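Predicted ATPase involved in replication control, Cdc46/Mcm family (PDB 3F8T) probably binds ATP and single-stranded DNA, as members of the MCM family of replicative helicases do. Local coordinates at residues A[159-164]-A[175-180]; A[119-124]-A[137-142]; A[145-150]-A[169-174]. The protein carries 2 engineered substitutions. All coordinates share one frame; numbering follows the deposited sequence.

All three contacts lie in the OB-fold region of the chain and join strands of one curled mixed sheet. Contact 2 comes first in sequence and closes before the others open; it pairs strand 118-130 with strand 134-140. Contacts 1 and 3 alternate along the chain, tying strand 160-168 to 176-180 and strand 145-149 to 171-174. The centres of contact 1 and contact 2 are about 8 Å apart. Those of contact 2 and contact 3 are about 9 Å apart, and those of contact 1 and contact 3 about 12 Å. Backbone hydrogen bonds lead from contact 1 to contact 2 and from contact 2 to contact 3, while I163 packs on L172 and A174 inside. The strands thus close round a shared apolar interior, as in an OB barrel.

Contact 1: residues A[159-164]-A[175-180]; sequences LRVEIL and LEVHKK
K180 reaches back over E162, and the two side chains cross obliquely. K180 CG lies beside its own backbone N, and a bend at chi2 (-65°) sets CD off from the extended line. Further out, K180 CE lies 3.7 Å from E162 CB. The ammonium ends in a long salt bridge, K180 NZ to E162 OE1 at 3.8 Å. Lysine suits this partly exposed position because its methylenes cover the strand while its charge stays near solvent. The other carboxylate oxygen of E162 is held by S120 OG. On the same face R160 passes K180 with its guanidinium, NH2 lying 3.6 Å from K180 CB, and its NH1 forms a salt bridge with E122. The strands 160-164 and 176-180 run antiparallel at 154° within the OB fold, and E162 and H178 form a hydrogen-bonded pair, H178 N to E162 O measuring 2.7 Å. At the far end comes a classic beta bulge, in which L175 and E176 both face L164 and both donate to L164 O, at 2.7 Å from L175 N and 3.2 Å from E176 N. The opposite face carries V161, I163 and V177, with K179 at the end of the row. I163 and V177 lie side by side and point the same way, CG1 of I163 4.1 Å from CG2 of V177, and these branched residues suit extended backbone. I163 also packs on A174 in the barrel interior. L159 crosses K179 at about a right angle, its CD1 against the aliphatic CG of the lysine.

Contact 2: residues A[119-124]-A[137-142]; sequences ISIEGV and AIVDTG
G123 and V124 meet D140 and T141 where strands 119-124 and 137-140 cross at 91°, so that only V124 and D140 form a full antiparallel hydrogen-bonded pair. Here the end of strand 134-140 meets the middle of strand 118-130, its partner in a beta hairpin of the OB fold, and the two diverge steeply as the sheet curls. V124 N donates to D140 O at 3.0 Å, and D140 N returns a 2.8 Å bond to V124 O. Glycine suits position 123 because the strands come so close there: CA of G123 lies 3.2 Å from D140 O, and a beta-carbon would collide with that oxygen. Two residues earlier, I121 turns its side chain toward the other strand. Its CG1 sits between the backbone N and the carbonyl carbon (chi1 61°), and the chain ends with CD1 4.0 Å from V139 CB, the two side chains crossing at a slant. T141 crosses I121 at about a right angle, its methyl CG2 3.8 Å from I121 CB. I163 packs on I121 as well, placing this apolar patch inside the barrel. D140 opens an Asx turn: G142 N donates to D140 OD1 at 2.9 Å, from above the carboxylate plane.

Contact 3: residues A[145-150]-A[169-174]; sequences LVAVRL and SATLDA
R149 and D173 both set CG anti to the carbonyl carbon, beside the backbone N, and the arginine chain then bends at chi3 (-72°), which places its NE before the carboxylate. The guanidinium grips D173 side-on through two nitrogens: R149 NE to D173 OD1 at 2.7 Å and R149 NH2 to D173 OD2 at 3.1 Å. Both oxygens are met on their syn side and lie in the guanidinium plane, though the two flat groups are turned 37° from each other. T171 covers one face of the guanidinium, its methyl CG2 centred 3.4 Å above the plane. A branched threonine suits this position because its methyl can lie on the arginine while it keeps to extended backbone. D173 OD1 is also hydrogen-bonded to H151 NE2, so the carboxylate has a second partner. An alanine in place of R149 would probably leave D173 without its two-pronged charge partner and uncover the methyl of T171. Beneath these side chains the strands run parallel, at 38°, and the bonds alternate as expected: L172 N donates to A147 O, R149 N to L172 O at 2.9 Å, and A174 N to R149 O at 3.0 Å. On the other face V148 packs CG1 3.9 Å from CB of A174, whose small side chain fits close to the neighbouring backbone. Parallel pairing here joins strand 145-149 to strand 171-174, closing the OB barrel: strand 134-140 flanks the first, strand 160-168 the second, and I119, I121, I163 and V167 pack on L172 from within.

Contact 1: residues A[159-164]-A[175-180]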
loop_
_atom_site.group_PDB
_atom_site.type_symbol
_atom_site.label_atom_id
_atom_site.label_comp_id
_atom_site.label_asym_id
_atom_site.label_seq_id
_atom_site.Cartn_x
_atom_site.Cartn_y
_atom_site.Cartn_z
ATOM N N LEU A 159 2.411 -4.061 7.127
ATOM C CA LEU A 159 1.973 -5.191 6.308
ATOM C C LEU A 159 0.463 -5.148 6.134
ATOM O O LEU A 159 -0.253 -4.817 7.072
ATOM C CB LEU A 159 2.373 -6.522 6.972
ATOM C CG LEU A 159 2.504 -7.764 6.096
ATOM C CD1 LEU A 159 3.615 -7.569 5.055
ATOM C CD2 LEU A 159 2.797 -8.979 6.994
ATOM N N ARG A 160 -0.012 -5.454 4.929
ATOM C CA ARG A 160 -1.429 -5.701 4.723
ATOM C C ARG A 160 -1.719 -7.200 4.840
ATOM O O ARG A 160 -1.090 -8.022 4.179
ATOM C CB ARG A 160 -1.888 -5.180 3.368
ATOM C CG ARG A 160 -3.380 -5.172 3.208
ATOM C CD ARG A 160 -3.796 -4.232 2.076
ATOM N NE ARG A 160 -5.197 -4.449 1.739
ATOM C CZ ARG A 160 -5.618 -5.344 0.855
ATOM N NH1 ARG A 160 -6.926 -5.477 0.627
ATOM N NH2 ARG A 160 -4.745 -6.094 0.184
ATOM N N VAL A 161 -2.694 -7.542 5.674
ATOM C CA VAL A 161 -2.938 -8.934 6.027
ATOM C C VAL A 161 -4.426 -9.285 6.035
ATOM O O VAL A 161 -5.277 -8.419 6.247
ATOM C CB VAL A 161 -2.307 -9.266 7.419
ATOM C CG1 VAL A 161 -0.800 -9.052 7.382
ATOM C CG2 VAL A 161 -2.937 -8.408 8.532
ATOM N N GLU A 162 -4.735 -10.549 5.752
ATOM C CA GLU A 162 -6.019 -11.109 6.141
ATOM C C GLU A 162 -5.779 -12.079 7.293
ATOM O O GLU A 162 -4.892 -12.953 7.224
ATOM C CB GLU A 162 -6.754 -11.796 4.982
ATOM C CG GLU A 162 -8.196 -12.207 5.358
ATOM C CD GLU A 162 -9.070 -12.619 4.171
ATOM O OE1 GLU A 162 -8.520 -13.040 3.129
ATOM O OE2 GLU A 162 -10.324 -12.543 4.296
ATOM N N ILE A 163 -6.546 -11.899 8.364
ATOM C CA ILE A 163 -6.378 -12.715 9.565
ATOM C C ILE A 163 -7.677 -13.420 9.857
ATOM O O ILE A 163 -8.730 -12.788 10.012
ATOM C CB ILE A 163 -5.973 -11.896 10.821
ATOM C CG1 ILE A 163 -4.709 -11.082 10.564
ATOM C CG2 ILE A 163 -5.742 -12.831 12.055
ATOM C CD1 ILE A 163 -4.229 -10.273 11.772
ATOM N N LEU A 164 -7.595 -14.737 9.933
ATOM C CA LEU A 164 -8.721 -15.545 10.337
ATOM C C LEU A 164 -8.583 -15.827 11.823
ATOM O O LEU A 164 -7.477 -16.064 12.311
ATOM C CB LEU A 164 -8.699 -16.836 9.550
ATOM C CG LEU A 164 -10.058 -17.318 9.097
ATOM C CD1 LEU A 164 -10.008 -17.584 7.597
ATOM C CD2 LEU A 164 -10.395 -18.568 9.870
ATOM N N LEU A 175 -6.077 -17.479 14.144
ATOM C CA LEU A 175 -5.872 -18.879 13.753
ATOM C C LEU A 175 -4.909 -18.988 12.571
ATOM O O LEU A 175 -4.123 -19.925 12.482
ATOM C CB LEU A 175 -7.207 -19.521 13.371
ATOM C CG LEU A 175 -8.196 -19.752 14.514
ATOM C CD1 LEU A 175 -9.575 -20.039 13.938
ATOM C CD2 LEU A 175 -7.736 -20.892 15.443
ATOM N N GLU A 176 -5.002 -18.032 11.651
ATOM C CA GLU A 176 -4.042 -17.932 10.546
ATOM C C GLU A 176 -3.918 -16.497 10.041
ATOM O O GLU A 176 -4.831 -15.687 10.207
ATOM C CB GLU A 176 -4.345 -18.892 9.377
ATOM C CG GLU A 176 -5.799 -19.201 9.086
ATOM C CD GLU A 176 -5.963 -20.287 8.005
ATOM O OE1 GLU A 176 -5.452 -20.095 6.876
ATOM O OE2 GLU A 176 -6.609 -21.328 8.277
ATOM N N VAL A 177 -2.773 -16.214 9.423
ATOM C CA VAL A 177 -2.435 -14.886 8.917
ATOM C C VAL A 177 -1.994 -15.071 7.468
ATOM O O VAL A 177 -1.135 -15.914 7.196
ATOM C CB VAL A 177 -1.305 -14.229 9.758
ATOM C CG1 VAL A 177 -0.773 -12.959 9.075
ATOM C CG2 VAL A 177 -1.800 -13.901 11.158
ATOM N N HIS A 178 -2.632 -14.338 6.555
ATOM C CA HIS A 178 -2.276 -14.356 5.141
ATOM C C HIS A 178 -1.782 -12.981 4.723
ATOM O O HIS A 178 -2.521 -12.007 4.817
ATOM C CB HIS A 178 -3.472 -14.764 4.287
ATOM C CG HIS A 178 -3.994 -16.138 4.590
ATOM N ND1 HIS A 178 -3.317 -17.285 4.236
ATOM C CD2 HIS A 178 -5.124 -16.544 5.211
ATOM C CE1 HIS A 178 -4.008 -18.341 4.630
ATOM N NE2 HIS A 178 -5.109 -17.919 5.224
ATOM N N LYS A 179 -0.523 -12.915 4.291
ATOM C CA LYS A 179 0.069 -11.686 3.763
ATOM C C LYS A 179 -0.644 -11.330 2.462
ATOM O O LYS A 179 -0.986 -12.212 1.663
ATOM C CB LYS A 179 1.577 -11.874 3.531
ATOM C CG LYS A 179 2.366 -10.569 3.445
ATOM C CD LYS A 179 3.706 -10.705 2.682
ATOM C CE LYS A 179 4.752 -11.496 3.457
ATOM N NZ LYS A 179 6.133 -11.292 2.887
ATOM N N LYS A 180 -0.904 -10.041 2.264
ATOM C CA LYS A 180 -1.566 -9.546 1.061
ATOM C C LYS A 180 -0.670 -8.510 0.382
ATOM O O LYS A 180 0.282 -8.015 1.004
ATOM C CB LYS A 180 -2.915 -8.892 1.409
ATOM C CG LYS A 180 -3.983 -9.844 1.984
ATOM C CD LYS A 180 -4.414 -10.884 0.954
ATOM C CE LYS A 180 -5.423 -11.856 1.514
ATOM N NZ LYS A 180 -5.762 -12.889 0.488
HETATM O O HOH W 1 1.660 -6.031 2.500
HETATM O O HOH W 2 -6.842 -14.790 3.183
#

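Contact 2: residues A[119-124]-A[137-142]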
loop_
_atom_site.group_PDB
_atom_site.type_symbol
_atom_site.label_atom_id
_atom_site.label_comp_id
_atom_site.label_asym_id
_atom_site.label_seq_id
_atom_site.Cartn_x
_atom_site.Cartn_y
_atom_site.Cartn_z
ATOM N N ILE A 119 -14.315 -15.377 12.191
ATOM C CA ILE A 119 -14.372 -14.297 11.217
ATOM C C ILE A 119 -13.010 -14.125 10.548
ATOM O O ILE A 119 -12.009 -14.671 11.025
ATOM C CB ILE A 119 -14.793 -12.930 11.874
ATOM C CG1 ILE A 119 -13.650 -12.343 12.718
ATOM C CG2 ILE A 119 -16.087 -13.095 12.709
ATOM C CD1 ILE A 119 -13.755 -10.860 12.977
ATOM N N SER A 120 -12.972 -13.350 9.460
ATOM C CA SER A 120 -11.692 -12.788 9.019
ATOM C C SER A 120 -11.753 -11.265 9.065
ATOM O O SER A 120 -12.837 -10.668 8.948
ATOM C CB SER A 120 -11.275 -13.294 7.631
ATOM O OG SER A 120 -11.860 -12.533 6.596
ATOM N N ILE A 121 -10.599 -10.652 9.309
ATOM C CA ILE A 121 -10.429 -9.216 9.113
ATOM C C ILE A 121 -9.356 -9.003 8.057
ATOM O O ILE A 121 -8.531 -9.887 7.816
ATOM C CB ILE A 121 -10.077 -8.460 10.433
ATOM C CG1 ILE A 121 -8.751 -8.938 11.055
ATOM C CG2 ILE A 121 -11.237 -8.570 11.413
ATOM C CD1 ILE A 121 -8.194 -8.010 12.160
ATOM N N GLU A 122 -9.371 -7.833 7.430
ATOM C CA GLU A 122 -8.323 -7.483 6.504
ATOM C C GLU A 122 -7.961 -6.016 6.678
ATOM O O GLU A 122 -8.844 -5.157 6.758
ATOM C CB GLU A 122 -8.788 -7.756 5.078
ATOM C CG GLU A 122 -7.729 -7.523 4.007
ATOM C CD GLU A 122 -8.292 -7.780 2.629
ATOM O OE1 GLU A 122 -9.132 -6.981 2.180
ATOM O OE2 GLU A 122 -7.919 -8.795 2.009
ATOM N N GLY A 123 -6.664 -5.743 6.766
ATOM C CA GLY A 123 -6.181 -4.374 6.782
ATOM C C GLY A 123 -4.696 -4.245 7.035
ATOM O O GLY A 123 -3.941 -5.185 6.810
ATOM N N VAL A 124 -4.287 -3.069 7.497
ATOM C CA VAL A 124 -2.864 -2.717 7.652
ATOM C C VAL A 124 -2.479 -2.791 9.115
ATOM O O VAL A 124 -3.196 -2.272 9.970
ATOM C CB VAL A 124 -2.544 -1.294 7.071
ATOM C CG1 VAL A 124 -1.075 -0.886 7.329
ATOM C CG2 VAL A 124 -2.831 -1.251 5.559
ATOM N N ALA A 137 -1.005 -7.657 18.059
ATOM C CA ALA A 137 -0.989 -6.671 16.991
ATOM C C ALA A 137 -2.240 -5.809 17.044
ATOM O O ALA A 137 -3.278 -6.206 17.617
ATOM C CB ALA A 137 -0.857 -7.357 15.636
ATOM N N ILE A 138 -2.140 -4.611 16.468
ATOM C CA ILE A 138 -3.329 -3.796 16.223
ATOM C C ILE A 138 -3.444 -3.649 14.711
ATOM O O ILE A 138 -2.456 -3.287 14.053
ATOM C CB ILE A 138 -3.239 -2.410 16.867
ATOM C CG1 ILE A 138 -3.234 -2.509 18.401
ATOM C CG2 ILE A 138 -4.397 -1.518 16.375
ATOM C CD1 ILE A 138 -2.736 -1.219 19.055
ATOM N N VAL A 139 -4.630 -3.946 14.174
ATOM C CA VAL A 139 -4.865 -3.872 12.727
ATOM C C VAL A 139 -5.940 -2.837 12.352
ATOM O O VAL A 139 -7.080 -2.899 12.834
ATOM C CB VAL A 139 -5.264 -5.277 12.148
ATOM C CG1 VAL A 139 -5.520 -5.200 10.673
ATOM C CG2 VAL A 139 -4.182 -6.326 12.441
ATOM N N ASP A 140 -5.580 -1.917 11.460
ATOM C CA ASP A 140 -6.529 -0.939 10.907
ATOM C C ASP A 140 -7.306 -1.608 9.776
ATOM O O ASP A 140 -6.761 -1.851 8.693
ATOM C CB ASP A 140 -5.772 0.305 10.406
ATOM C CG ASP A 140 -6.682 1.339 9.714
ATOM O OD1 ASP A 140 -7.932 1.239 9.761
ATOM O OD2 ASP A 140 -6.111 2.258 9.094
ATOM N N THR A 141 -8.575 -1.919 10.034
ATOM C CA THR A 141 -9.415 -2.580 9.023
ATOM C C THR A 141 -10.203 -1.581 8.158
ATOM O O THR A 141 -11.055 -1.967 7.360
ATOM C CB THR A 141 -10.391 -3.599 9.653
ATOM O OG1 THR A 141 -11.247 -2.925 10.571
ATOM C CG2 THR A 141 -9.644 -4.690 10.397
ATOM N N GLY A 142 -9.905 -0.299 8.306
ATOM C CA GLY A 142 -10.578 0.727 7.506
ATOM C C GLY A 142 -11.413 1.641 8.376
ATOM O O GLY A 142 -11.197 2.853 8.378
HETATM O O HOH W 3 -11.571 -4.515 6.160
#

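Contact 3: residues A[145-150]-A[169-174]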
loop_
_atom_site.group_PDB
_atom_site.type_symbol
_atom_site.label_atom_id
_atom_site.label_comp_id
_atom_site.label_asym_id
_atom_site.label_seq_id
_atom_site.Cartn_x
_atom_site.Cartn_y
_atom_site.Cartn_z
ATOM N N LEU A 145 -9.783 0.071 14.609
ATOM C CA LEU A 145 -8.531 -0.597 14.930
ATOM C C LEU A 145 -8.852 -1.843 15.751
ATOM O O LEU A 145 -9.603 -1.770 16.732
ATOM C CB LEU A 145 -7.608 0.343 15.695
ATOM C CG LEU A 145 -7.278 1.669 15.010
ATOM C CD1 LEU A 145 -6.431 2.541 15.944
ATOM C CD2 LEU A 145 -6.583 1.447 13.666
ATOM N N VAL A 146 -8.301 -2.982 15.341
ATOM C CA VAL A 146 -8.664 -4.280 15.916
ATOM C C VAL A 146 -7.479 -4.877 16.661
ATOM O O VAL A 146 -6.394 -4.988 16.102
ATOM C CB VAL A 146 -9.138 -5.255 14.805
ATOM C CG1 VAL A 146 -9.392 -6.661 15.368
ATOM C CG2 VAL A 146 -10.389 -4.706 14.125
ATOM N N ALA A 147 -7.679 -5.246 17.927
ATOM C CA ALA A 147 -6.612 -5.902 18.686
ATOM C C ALA A 147 -6.587 -7.376 18.323
ATOM O O ALA A 147 -7.651 -7.996 18.196
ATOM C CB ALA A 147 -6.832 -5.721 20.212
ATOM N N VAL A 148 -5.381 -7.933 18.181
ATOM C CA VAL A 148 -5.174 -9.328 17.760
ATOM C C VAL A 148 -4.156 -10.032 18.651
ATOM O O VAL A 148 -3.037 -9.531 18.837
ATOM C CB VAL A 148 -4.686 -9.427 16.266
ATOM C CG1 VAL A 148 -4.636 -10.878 15.815
ATOM C CG2 VAL A 148 -5.585 -8.610 15.311
ATOM N N ARG A 149 -4.552 -11.178 19.217
ATOM C CA ARG A 149 -3.625 -12.085 19.897
ATOM C C ARG A 149 -3.106 -13.036 18.839
ATOM O O ARG A 149 -3.891 -13.728 18.180
ATOM C CB ARG A 149 -4.317 -12.845 21.036
ATOM C CG ARG A 149 -4.451 -12.052 22.326
ATOM C CD ARG A 149 -5.040 -12.923 23.455
ATOM N NE ARG A 149 -6.459 -13.177 23.224
ATOM C CZ ARG A 149 -7.454 -12.443 23.714
ATOM N NH1 ARG A 149 -7.200 -11.399 24.496
ATOM N NH2 ARG A 149 -8.708 -12.748 23.412
ATOM N N LEU A 150 -1.787 -13.045 18.658
ATOM C CA LEU A 150 -1.184 -13.674 17.478
ATOM C C LEU A 150 -0.967 -15.179 17.583
ATOM O O LEU A 150 -0.965 -15.868 16.566
ATOM C CB LEU A 150 0.113 -12.967 17.073
ATOM C CG LEU A 150 -0.047 -11.526 16.559
ATOM C CD1 LEU A 150 1.300 -10.836 16.512
ATOM C CD2 LEU A 150 -0.714 -11.502 15.185
ATOM N N SER A 169 -14.062 -11.146 23.396
ATOM C CA SER A 169 -14.091 -9.852 24.092
ATOM C C SER A 169 -13.269 -8.773 23.383
ATOM O O SER A 169 -12.228 -8.328 23.886
ATOM C CB SER A 169 -13.665 -10.007 25.556
ATOM O OG SER A 169 -14.508 -10.935 26.229
ATOM N N ALA A 170 -13.745 -8.372 22.207
ATOM C CA ALA A 170 -13.135 -7.295 21.419
ATOM C C ALA A 170 -11.676 -7.536 21.010
ATOM O O ALA A 170 -10.983 -6.591 20.613
ATOM C CB ALA A 170 -13.292 -5.923 22.136
ATOM N N THR A 171 -11.217 -8.785 21.114
ATOM C CA THR A 171 -9.909 -9.210 20.592
ATOM C C THR A 171 -10.079 -10.409 19.649
ATOM O O THR A 171 -10.826 -11.353 19.944
ATOM C CB THR A 171 -8.909 -9.568 21.731
ATOM O OG1 THR A 171 -8.614 -8.393 22.507
ATOM C CG2 THR A 171 -7.593 -10.126 21.174
ATOM N N LEU A 172 -9.376 -10.369 18.519
ATOM C CA LEU A 172 -9.381 -11.479 17.587
ATOM C C LEU A 172 -8.253 -12.423 17.958
ATOM O O LEU A 172 -7.085 -12.022 17.965
ATOM C CB LEU A 172 -9.207 -10.975 16.140
ATOM C CG LEU A 172 -9.311 -12.036 15.034
ATOM C CD1 LEU A 172 -10.752 -12.552 14.943
ATOM C CD2 LEU A 172 -8.870 -11.480 13.702
ATOM N N ASP A 173 -8.601 -13.666 18.293
ATOM C CA ASP A 173 -7.608 -14.703 18.507
ATOM C C ASP A 173 -7.265 -15.334 17.169
ATOM O O ASP A 173 -8.038 -16.111 16.623
ATOM C CB ASP A 173 -8.122 -15.768 19.492
ATOM C CG ASP A 173 -8.039 -15.299 20.930
ATOM O OD1 ASP A 173 -6.904 -15.059 21.398
ATOM O OD2 ASP A 173 -9.092 -15.179 21.592
ATOM N N ALA A 174 -6.091 -15.001 16.657
ATOM C CA ALA A 174 -5.681 -15.410 15.330
ATOM C C ALA A 174 -5.516 -16.927 15.216
ATOM O O ALA A 174 -4.906 -17.569 16.086
ATOM C CB ALA A 174 -4.379 -14.673 14.928
HETATM O O HOH W 4 -10.249 -4.669 18.997
#